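Side-chain contacts in disulfide isomerase DsbG N-terminal domain-containing protein (Helicobacter pylori, PDB 3TDG), which probably acts as a thiol-disulfide oxidoreductase of the DsbG type, with reductase activity carried by a thioredoxin fold: residues 126-131 against 152-157; 193-198 against 239-244. All blocks are in the same frame, centred on the assembly; numbering follows the deposited sequence.

Interaction 1: residues 126-131 against 152-157; sequences AIFNEI and YIVSDP
Phe128 and Tyr152 lie ring on ring where the long helix 98-129, near its C-terminal end, meets strand 150-155, a central strand of the thioredoxin-fold sheet. The two side chains run antiparallel, each CB over the other's ring, and form an offset (parallel-displaced) stack, the centroids 4.2 Å apart and the planes inclined by 27°. Followed outward from the helix, Phe128 begins with CB over the face of the tyrosine ring, a CH-pi contact 3.9 Å from that ring's centroid. A first torsion of -67°, which turns the ring away from the residue's own carbonyl carbon, sends the phenyl group across the phenol toward the strand. CD1 is the atom that presses in, 3.3 Å from Tyr152 CD1 and displaced toward the rim of the tyrosine ring. CE1 lies between two neighbours, still close to Tyr152 CD1 while meeting Val154 CG2 at 3.6 Å. CZ, at the tip, is nearest to the same valine methyl and next to Tyr152 CB, which makes the reciprocal CH-pi contact over the phenylalanine face, 4.1 Å from its centroid. Val154 CG2 sits in the plane of the phenyl ring, at its edge. Tyr152 and Val154, two residues apart on the strand, thus share one side of the sheet and meet the phenylalanine by face and by edge respectively. The stack brings the helix leading from the N-terminal domain into contact with the sheet, and Phe249 of helix 235-249 also packs on Val154. The phenol is held at its far end too: its hydroxyl is hydrogen-bonded to Arg179 on the adjacent strand and to a water, 3.0 Å from Tyr152 OH, which donates to Phe128 O at 2.7 Å.

Interaction 2: residues 193-198 against 239-244; sequences KAALIQ and TKVENT
Val241 stands with CG1 anti to its own backbone N (chi1 165°) and CG2 anti to the carbonyl carbon, a fork that directs both methyls at helix 188-206. Each branch has its own neighbour there. CG1 rests against the methyl of Ala194, 3.6 Å from Ala194 CB, while CG2 reaches past that methyl to the helix backbone, 3.6 Å from Ala195 N. CG2 also comes within 4.3 Å of Ala195 CB at the margin of the contact. One turn beyond Ala194, the first torsion of Gln198 (-77°) sets CG on the side of its backbone N, where it touches Val241 CG2 at 4.1 Å; a bend at chi2 then turns the amide off toward a water. With two alanines on one side and a branched valine on the other, the segment axes approach to 9.1 Å, at 114° between their N-to-C directions. Beside this apolar patch the contact turns polar. The water donates to Gln198 OE1 at 2.6 Å and accepts from Lys240 NZ at 2.7 Å, joining the two helices through a single molecule. Both polar ends have further partners: Gln198 NE2 gives a hydrogen bond to the carbonyl oxygen of Tyr135, and Lys240 NZ forms a salt bridge with Asp134, so the residues just before strand 137-139 are tied to both helices. Within helix 235-249, Thr244 OG1 donates to Lys240 O (2.7 Å) from above the carbonyl plane, and Thr244 N reaches the same oxygen from the opposite face; the threonine hydroxyl is thereby turned back onto its own helix. This is helix-to-helix packing within the thioredoxin-fold domain, joining helix 188-206, which follows strand 177-182, to helix 235-249, which precedes the edge strand 259-262.

Both contacts are buried, their centres about 12 Å apart, but they join different kinds of element. Interaction 1 ties the long helix coming from the N-terminal domain to a central strand of the thioredoxin-fold domain; interaction 2 lies within that domain, farther from the centre of the chain, and sets helix against helix. An aromatic stack carries the first and aliphatic packing of small groups the second, while a water bridges both. The two touch directly at Pro157, whose CG packs on Lys193 CB at 3.6 Å. Helix 235-249 is shared as well: Ile131 CG2 of interaction 1 meets Thr244 CG2 of interaction 2 on that helix.

Interaction 1: residues 126-131 against 152-157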
loop_
_atom_site.group_PDB
_atom_site.type_symbol
_atom_site.label_atom_id
_atom_site.label_comp_id
_atom_site.label_asym_id
_atom_site.label_seq_id
_atom_site.Cartn_x
_atom_site.Cartn_y
_atom_site.Cartn_z
ATOM N N ALA A 126 0.073 19.921 -6.186
ATOM C CA ALA A 126 1.459 19.619 -5.834
ATOM C C ALA A 126 2.354 19.428 -7.070
ATOM O O ALA A 126 3.510 19.873 -7.081
ATOM C CB ALA A 126 1.539 18.416 -4.944
ATOM N N ILE A 127 1.829 18.756 -8.098
ATOM C CA ILE A 127 2.560 18.641 -9.363
ATOM C C ILE A 127 2.914 20.021 -9.915
ATOM O O ILE A 127 4.076 20.282 -10.199
ATOM C CB ILE A 127 1.818 17.784 -10.417
ATOM C CG1 ILE A 127 1.897 16.308 -10.008
ATOM C CG2 ILE A 127 2.430 18.005 -11.831
ATOM C CD1 ILE A 127 0.886 15.425 -10.718
ATOM N N PHE A 128 1.928 20.901 -10.025
ATOM C CA PHE A 128 2.157 22.226 -10.570
ATOM C C PHE A 128 3.006 23.167 -9.707
ATOM O O PHE A 128 3.672 24.058 -10.246
ATOM C CB PHE A 128 0.842 22.869 -10.986
ATOM C CG PHE A 128 0.203 22.166 -12.135
ATOM C CD1 PHE A 128 0.792 22.212 -13.396
ATOM C CD2 PHE A 128 -0.948 21.402 -11.954
ATOM C CE1 PHE A 128 0.238 21.533 -14.471
ATOM C CE2 PHE A 128 -1.514 20.712 -13.022
ATOM C CZ PHE A 128 -0.918 20.780 -14.285
ATOM N N ASN A 129 2.977 22.959 -8.388
ATOM C CA ASN A 129 3.799 23.731 -7.451
ATOM C C ASN A 129 5.243 23.285 -7.450
ATOM O O ASN A 129 6.117 24.027 -7.043
ATOM C CB ASN A 129 3.239 23.638 -6.021
ATOM C CG ASN A 129 1.912 24.346 -5.872
ATOM O OD1 ASN A 129 1.645 25.355 -6.541
ATOM N ND2 ASN A 129 1.059 23.819 -5.001
ATOM N N GLU A 130 5.486 22.060 -7.897
ATOM C CA GLU A 130 6.828 21.495 -7.936
ATOM C C GLU A 130 7.608 21.822 -9.234
ATOM O O GLU A 130 8.819 21.573 -9.312
ATOM C CB GLU A 130 6.713 19.990 -7.701
ATOM C CG GLU A 130 7.893 19.100 -8.091
ATOM C CD GLU A 130 7.539 17.610 -7.971
ATOM O OE1 GLU A 130 6.724 17.095 -8.786
ATOM O OE2 GLU A 130 8.063 16.948 -7.048
ATOM N N ILE A 131 6.926 22.373 -10.241
ATOM C CA ILE A 131 7.578 22.764 -11.519
ATOM C C ILE A 131 8.472 24.006 -11.287
ATOM O O ILE A 131 8.014 24.964 -10.668
ATOM C CB ILE A 131 6.503 23.064 -12.603
ATOM C CG1 ILE A 131 5.741 21.783 -12.984
ATOM C CG2 ILE A 131 7.099 23.699 -13.856
ATOM C CD1 ILE A 131 4.470 22.064 -13.799
ATOM N N TYR A 152 -3.835 26.019 -16.162
ATOM C CA TYR A 152 -2.641 25.288 -16.536
ATOM C C TYR A 152 -2.915 24.437 -17.779
ATOM O O TYR A 152 -3.931 23.742 -17.844
ATOM C CB TYR A 152 -2.207 24.372 -15.400
ATOM C CG TYR A 152 -1.327 25.036 -14.380
ATOM C CD1 TYR A 152 0.051 25.175 -14.609
ATOM C CD2 TYR A 152 -1.857 25.530 -13.183
ATOM C CE1 TYR A 152 0.875 25.775 -13.664
ATOM C CE2 TYR A 152 -1.038 26.138 -12.227
ATOM C CZ TYR A 152 0.326 26.258 -12.471
ATOM O OH TYR A 152 1.153 26.865 -11.543
ATOM N N ILE A 153 -2.010 24.501 -18.750
ATOM C CA ILE A 153 -2.080 23.667 -19.945
ATOM C C ILE A 153 -0.771 22.883 -20.128
ATOM O O ILE A 153 0.263 23.466 -20.450
ATOM C CB ILE A 153 -2.366 24.525 -21.195
ATOM C CG1 ILE A 153 -3.643 25.351 -20.992
ATOM C CG2 ILE A 153 -2.464 23.625 -22.472
ATOM C CD1 ILE A 153 -4.041 26.186 -22.150
ATOM N N VAL A 154 -0.805 21.578 -19.904
ATOM C CA VAL A 154 0.366 20.728 -20.133
ATOM C C VAL A 154 0.308 20.302 -21.602
ATOM O O VAL A 154 -0.712 19.785 -22.058
ATOM C CB VAL A 154 0.422 19.534 -19.190
ATOM C CG1 VAL A 154 1.695 18.682 -19.437
ATOM C CG2 VAL A 154 0.368 20.007 -17.719
ATOM N N SER A 155 1.388 20.574 -22.333
ATOM C CA SER A 155 1.377 20.553 -23.787
ATOM C C SER A 155 2.734 20.089 -24.350
ATOM O O SER A 155 3.794 20.508 -23.862
ATOM C CB SER A 155 1.042 21.941 -24.318
ATOM O OG SER A 155 0.980 21.966 -25.748
ATOM N N ASP A 156 2.676 19.222 -25.363
ATOM C CA ASP A 156 3.857 18.688 -26.034
ATOM C C ASP A 156 3.909 19.324 -27.430
ATOM O O ASP A 156 2.912 19.336 -28.141
ATOM C CB ASP A 156 3.762 17.164 -26.116
ATOM C CG ASP A 156 5.052 16.507 -26.620
ATOM O OD1 ASP A 156 5.703 15.817 -25.805
ATOM O OD2 ASP A 156 5.413 16.674 -27.821
ATOM N N PRO A 157 5.070 19.885 -27.812
ATOM C CA PRO A 157 5.171 20.575 -29.098
ATOM C C PRO A 157 5.208 19.656 -30.347
ATOM O O PRO A 157 5.176 20.175 -31.464
ATOM C CB PRO A 157 6.461 21.398 -28.964
ATOM C CG PRO A 157 7.253 20.750 -27.882
ATOM C CD PRO A 157 6.368 19.802 -27.112
HETATM O O HOH W 1 3.978 25.911 -12.170
#

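Interaction 2: residues 193-198 against 239-244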
loop_
_atom_site.group_PDB
_atom_site.type_symbol
_atom_site.label_atom_id
_atom_site.label_comp_id
_atom_site.label_asym_id
_atom_site.label_seq_id
_atom_site.Cartn_x
_atom_site.Cartn_y
_atom_site.Cartn_z
ATOM N N LYS A 193 12.396 20.492 -28.784
ATOM C CA LYS A 193 11.560 21.664 -28.962
ATOM C C LYS A 193 11.227 22.334 -27.627
ATOM O O LYS A 193 11.267 23.549 -27.519
ATOM C CB LYS A 193 10.287 21.300 -29.737
ATOM C CG LYS A 193 10.528 21.148 -31.255
ATOM C CD LYS A 193 9.233 21.263 -32.046
ATOM C CE LYS A 193 9.489 21.130 -33.585
ATOM N NZ LYS A 193 8.231 21.349 -34.345
ATOM N N ALA A 194 10.881 21.548 -26.611
ATOM C CA ALA A 194 10.638 22.119 -25.269
ATOM C C ALA A 194 11.858 22.914 -24.774
ATOM O O ALA A 194 11.707 24.017 -24.247
ATOM C CB ALA A 194 10.270 20.997 -24.264
ATOM N N ALA A 195 13.061 22.362 -24.979
ATOM C CA ALA A 195 14.326 23.052 -24.627
ATOM C C ALA A 195 14.506 24.394 -25.324
ATOM O O ALA A 195 14.863 25.391 -24.697
ATOM C CB ALA A 195 15.554 22.127 -24.886
ATOM N N LEU A 196 14.244 24.418 -26.628
ATOM C CA LEU A 196 14.351 25.628 -27.436
ATOM C C LEU A 196 13.331 26.651 -26.987
ATOM O O LEU A 196 13.606 27.855 -26.951
ATOM C CB LEU A 196 14.123 25.287 -28.931
ATOM C CG LEU A 196 15.158 24.387 -29.639
ATOM C CD1 LEU A 196 14.676 23.901 -31.045
ATOM C CD2 LEU A 196 16.512 25.080 -29.770
ATOM N N ILE A 197 12.133 26.176 -26.649
ATOM C CA ILE A 197 11.118 27.054 -26.103
ATOM C C ILE A 197 11.586 27.692 -24.775
ATOM O O ILE A 197 11.390 28.891 -24.568
ATOM C CB ILE A 197 9.703 26.362 -26.005
ATOM C CG1 ILE A 197 9.019 26.348 -27.386
ATOM C CG2 ILE A 197 8.771 27.128 -25.029
ATOM C CD1 ILE A 197 7.990 25.230 -27.592
ATOM N N GLN A 198 12.192 26.903 -23.891
ATOM C CA GLN A 198 12.710 27.425 -22.608
ATOM C C GLN A 198 13.773 28.499 -22.902
ATOM O O GLN A 198 13.768 29.577 -22.301
ATOM C CB GLN A 198 13.341 26.303 -21.762
ATOM C CG GLN A 198 12.346 25.384 -21.036
ATOM C CD GLN A 198 11.426 26.164 -20.133
ATOM O OE1 GLN A 198 11.883 26.928 -19.296
ATOM N NE2 GLN A 198 10.124 26.022 -20.333
ATOM N N THR A 239 18.171 18.794 -20.218
ATOM C CA THR A 239 18.134 18.074 -18.941
ATOM C C THR A 239 17.044 18.611 -17.996
ATOM O O THR A 239 16.340 17.831 -17.355
ATOM C CB THR A 239 19.508 18.119 -18.235
ATOM O OG1 THR A 239 20.519 17.701 -19.159
ATOM C CG2 THR A 239 19.535 17.199 -17.009
ATOM N N LYS A 240 16.921 19.933 -17.913
ATOM C CA LYS A 240 15.862 20.575 -17.140
ATOM C C LYS A 240 14.469 20.162 -17.663
ATOM O O LYS A 240 13.569 19.821 -16.877
ATOM C CB LYS A 240 16.013 22.095 -17.182
ATOM C CG LYS A 240 15.096 22.794 -16.221
ATOM C CD LYS A 240 15.053 24.284 -16.445
ATOM C CE LYS A 240 14.672 24.968 -15.136
ATOM N NZ LYS A 240 14.363 26.411 -15.293
ATOM N N VAL A 241 14.313 20.185 -18.989
ATOM C CA VAL A 241 13.103 19.668 -19.644
ATOM C C VAL A 241 12.845 18.206 -19.266
ATOM O O VAL A 241 11.718 17.855 -18.883
ATOM C CB VAL A 241 13.155 19.839 -21.190
ATOM C CG1 VAL A 241 12.086 18.992 -21.883
ATOM C CG2 VAL A 241 13.002 21.320 -21.561
ATOM N N GLU A 242 13.873 17.361 -19.387
ATOM C CA GLU A 242 13.731 15.931 -19.098
ATOM C C GLU A 242 13.318 15.679 -17.649
ATOM O O GLU A 242 12.443 14.863 -17.410
ATOM C CB GLU A 242 15.000 15.130 -19.460
ATOM C CG GLU A 242 15.233 14.994 -20.978
ATOM C CD GLU A 242 16.589 14.371 -21.349
ATOM O OE1 GLU A 242 16.773 14.040 -22.539
ATOM O OE2 GLU A 242 17.466 14.216 -20.470
ATOM N N ASN A 243 13.931 16.397 -16.705
ATOM C CA ASN A 243 13.610 16.274 -15.272
ATOM C C ASN A 243 12.235 16.819 -14.911
ATOM O O ASN A 243 11.489 16.188 -14.159
ATOM C CB ASN A 243 14.674 16.970 -14.394
ATOM C CG ASN A 243 16.061 16.313 -14.498
ATOM O OD1 ASN A 243 16.233 15.253 -15.111
ATOM N ND2 ASN A 243 17.061 16.958 -13.902
ATOM N N THR A 244 11.905 17.997 -15.442
ATOM C CA THR A 244 10.604 18.594 -15.186
ATOM C C THR A 244 9.469 17.687 -15.713
ATOM O O THR A 244 8.470 17.453 -15.017
ATOM C CB THR A 244 10.509 20.009 -15.783
ATOM O OG1 THR A 244 11.615 20.792 -15.325
ATOM C CG2 THR A 244 9.218 20.710 -15.363
HETATM O O HOH W 2 14.141 26.943 -17.962
#